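Local atomic coordinates of chitooligosaccharide oxidase (Gibberella zeae, PDB entry 6Y0R), a protein that oxidises the C1 hydroxyl of chitooligosaccharides to the corresponding lactones with a bicovalently bound FAD, passing the electrons to molecular oxygen to form hydrogen peroxide. Residues L181-T186 with C197-N202. Sequence-based numbering, arbitrary orientation.
Sequences LMIGAT and CSKTEN
Ala-185 and Cys-197 grip each other through both of their peptide groups, a compact example of how the last rung of a beta ladder gives way to a water bridge where one strand turns off. Ala-185 N donates to Cys-197 O at 2.9 Å. The return bond, from Cys-197 N to Ala-185 O at 2.9 Å, is the straighter of the two, with 164° at the hydrogen. A CA-H...O contact adds to the polar set: Gly-184 CA lies 3.3 Å from Cys-197 O, which thus receives two neighbouring groups of the same strand.

Together the two bonds define an antiparallel hydrogen-bonded pair between strands 182-188 and 194-197, a beta hairpin within the PCMH-type FAD-binding region. Strand 182-188 pairs with strand 218-228 as well, where Ile-183 and Gly-184 both face Glu-223 in a classic beta bulge.

Beyond Gly-184 the direct pairing is replaced by solvent. One water donates to Ile-183 O at 2.7 Å and accepts from Lys-199 N, tying the two backbones together as segment 197-202 bends away. That bend contains an ST turn, in which Ser-198 OG accepts from Thr-200 N at 3.0 Å; chi1 of 73° sets the hydroxyl between its own backbone N and carbonyl carbon. Ser-198 CB lies 3.5 Å from Ile-183 O.

Apolar contact is slight. Ala-185 CB and Cys-197 SG, on the same face of the sheet, approach to 4.0 Å, and Phe-206 of helix 203-212 packs against Cys-197 and also touches Met-182.

A loose approach of an amine to a methyl group stands apart from these: at the more open end, the long chain of Lys-199 reaches back toward Ile-183, bringing NZ to 4.2 Å from Ile-183 CG2.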
ATOM      1  N   LEU A 181      12.248   7.007   0.475  1.00 18.12           N
ATOM      2  CA  LEU A 181      12.823   8.275  -0.058  1.00 21.79           C
ATOM      3  C   LEU A 181      12.225   9.470   0.664  1.00 20.21           C
ATOM      4  O   LEU A 181      12.483  10.612   0.275  1.00 20.35           O
ATOM      5  CB  LEU A 181      12.572   8.332  -1.565  1.00 26.23           C
ATOM      6  CG  LEU A 181      13.456   7.377  -2.385  1.00 35.19           C
ATOM      7  CD1 LEU A 181      13.173   7.515  -3.869  1.00 39.48           C
ATOM      8  CD2 LEU A 181      14.925   7.599  -2.098  1.00 38.35           C
ATOM      9  N   MET A 182      11.427   9.235   1.700  1.00 19.95           N
ATOM     10  CA  MET A 182      10.871  10.310   2.515  1.00 20.23           C
ATOM     11  C   MET A 182      12.003  10.930   3.340  1.00 19.35           C
ATOM     12  O   MET A 182      12.781  10.184   3.978  1.00 21.21           O
ATOM     13  CB  MET A 182       9.753   9.784   3.426  1.00 21.74           C
ATOM     14  CG  MET A 182       8.883  10.870   4.017  1.00 24.66           C
ATOM     15  SD  MET A 182       7.609  10.194   5.178  1.00 25.96           S
ATOM     16  CE  MET A 182       6.934   8.962   4.078  1.00 19.78           C
ATOM     17  N   ILE A 183      12.094  12.252   3.332  1.00 22.19           N
ATOM     18  CA  ILE A 183      13.127  12.993   4.101  1.00 21.99           C
ATOM     19  C   ILE A 183      12.464  13.933   5.107  1.00 21.81           C
ATOM     20  O   ILE A 183      13.200  14.472   5.959  1.00 24.33           O
ATOM     21  CB  ILE A 183      14.081  13.737   3.157  1.00 22.16           C
ATOM     22  CG1 ILE A 183      13.368  14.787   2.310  1.00 24.71           C
ATOM     23  CG2 ILE A 183      14.852  12.741   2.318  1.00 23.27           C
ATOM     24  CD1 ILE A 183      14.347  15.595   1.460  1.00 25.48           C
ATOM     25  N   GLY A 184      11.170  14.164   5.022  1.00 20.82           N
ATOM     26  CA  GLY A 184      10.486  15.034   5.991  1.00 20.81           C
ATOM     27  C   GLY A 184       8.997  14.901   5.914  1.00 22.56           C
ATOM     28  O   GLY A 184       8.507  14.347   4.947  1.00 18.97           O
ATOM     29  N   ALA A 185       8.286  15.387   6.922  1.00 21.23           N
ATOM     30  CA  ALA A 185       6.810  15.415   6.902  1.00 20.89           C
ATOM     31  C   ALA A 185       6.312  16.534   7.808  1.00 21.51           C
ATOM     32  O   ALA A 185       6.994  16.883   8.794  1.00 23.68           O
ATOM     33  CB  ALA A 185       6.222  14.078   7.347  1.00 20.56           C
ATOM     34  N   THR A 186       5.151  17.042   7.477  1.00 21.59           N
ATOM     35  CA  THR A 186       4.407  17.977   8.322  1.00 22.77           C
ATOM     36  C   THR A 186       3.172  17.252   8.827  1.00 20.66           C
ATOM     37  O   THR A 186       2.394  16.704   8.004  1.00 21.54           O
ATOM     38  CB  THR A 186       4.156  19.278   7.558  1.00 24.90           C
ATOM     39  OG1 THR A 186       5.437  19.736   7.117  1.00 27.84           O
ATOM     40  CG2 THR A 186       3.480  20.306   8.430  1.00 26.08           C
ATOM     41  N   CYS A 197       8.754  17.008  11.109  1.00 21.86           N
ATOM     42  CA  CYS A 197       9.626  15.915  11.527  1.00 22.92           C
ATOM     43  C   CYS A 197      10.491  15.428  10.359  1.00 21.77           C
ATOM     44  O   CYS A 197      10.152  15.682   9.176  1.00 23.64           O
ATOM     45  CB  CYS A 197       8.816  14.821  12.221  1.00 23.34           C
ATOM     46  SG  CYS A 197       7.686  13.925  11.108  1.00 24.95           S
ATOM     47  N   SER A 198      11.587  14.797  10.717  1.00 21.07           N
ATOM     48  CA  SER A 198      12.681  14.364   9.832  1.00 22.75           C
ATOM     49  C   SER A 198      13.577  13.424  10.622  1.00 24.08           C
ATOM     50  O   SER A 198      13.285  13.183  11.797  1.00 28.09           O
ATOM     51  CB  SER A 198      13.434  15.559   9.312  1.00 23.90           C
ATOM     52  OG  SER A 198      14.223  16.091  10.364  1.00 24.96           O
ATOM     53  N   LYS A 199      14.615  12.899  10.005  1.00 25.81           N
ATOM     54  CA  LYS A 199      15.641  12.105  10.713  1.00 25.42           C
ATOM     55  C   LYS A 199      16.231  12.964  11.843  1.00 30.54           C
ATOM     56  O   LYS A 199      16.743  12.346  12.791  1.00 34.12           O
ATOM     57  CB  LYS A 199      16.704  11.579   9.750  1.00 33.24           C
ATOM     58  CG  LYS A 199      16.301  10.321   8.990  1.00 38.67           C
ATOM     59  CD  LYS A 199      17.093  10.119   7.713  1.00 46.58           C
ATOM     60  CE  LYS A 199      16.343  10.587   6.477  1.00 54.83           C
ATOM     61  NZ  LYS A 199      17.172  11.452   5.596  1.00 58.85           N
ATOM     62  N   THR A 200      16.150  14.297  11.784  1.00 28.69           N
ATOM     63  CA  THR A 200      16.921  15.179  12.722  1.00 32.17           C
ATOM     64  C   THR A 200      16.001  16.040  13.590  1.00 32.04           C
ATOM     65  O   THR A 200      16.511  16.777  14.442  1.00 35.19           O
ATOM     66  CB  THR A 200      17.929  16.056  11.969  1.00 32.52           C
ATOM     67  OG1 THR A 200      17.172  16.987  11.199  1.00 34.39           O
ATOM     68  CG2 THR A 200      18.889  15.237  11.134  1.00 35.53           C
ATOM     69  N   GLU A 201      14.692  15.927  13.437  1.00 30.26           N
ATOM     70  CA  GLU A 201      13.709  16.763  14.148  1.00 28.14           C
ATOM     71  C   GLU A 201      12.493  15.907  14.481  1.00 29.08           C
ATOM     72  O   GLU A 201      11.864  15.412  13.521  1.00 26.07           O
ATOM     73  CB  GLU A 201      13.273  17.942  13.286  1.00 29.81           C
ATOM     74  CG  GLU A 201      12.386  18.917  14.016  1.00 30.91           C
ATOM     75  CD  GLU A 201      11.918  20.112  13.212  1.00 35.18           C
ATOM     76  OE1 GLU A 201      12.225  20.175  12.008  1.00 36.52           O
ATOM     77  OE2 GLU A 201      11.159  20.922  13.775  1.00 39.83           O
ATOM     78  N   ASN A 202      12.170  15.739  15.766  1.00 26.93           N
ATOM     79  CA  ASN A 202      11.040  14.846  16.157  1.00 25.14           C
ATOM     80  C   ASN A 202      11.241  13.503  15.443  1.00 23.65           C
ATOM     81  O   ASN A 202      10.246  12.980  14.853  1.00 24.67           O
ATOM     82  CB  ASN A 202       9.690  15.472  15.825  1.00 27.37           C
ATOM     83  CG  ASN A 202       9.490  16.776  16.564  1.00 30.54           C
ATOM     84  OD1 ASN A 202       9.731  16.824  17.782  1.00 29.51           O
ATOM     85  ND2 ASN A 202       9.114  17.825  15.855  1.00 26.98           N
TER
HETATM   86  O   HOH W   1      15.278  13.355   7.225  1.00 28.50           O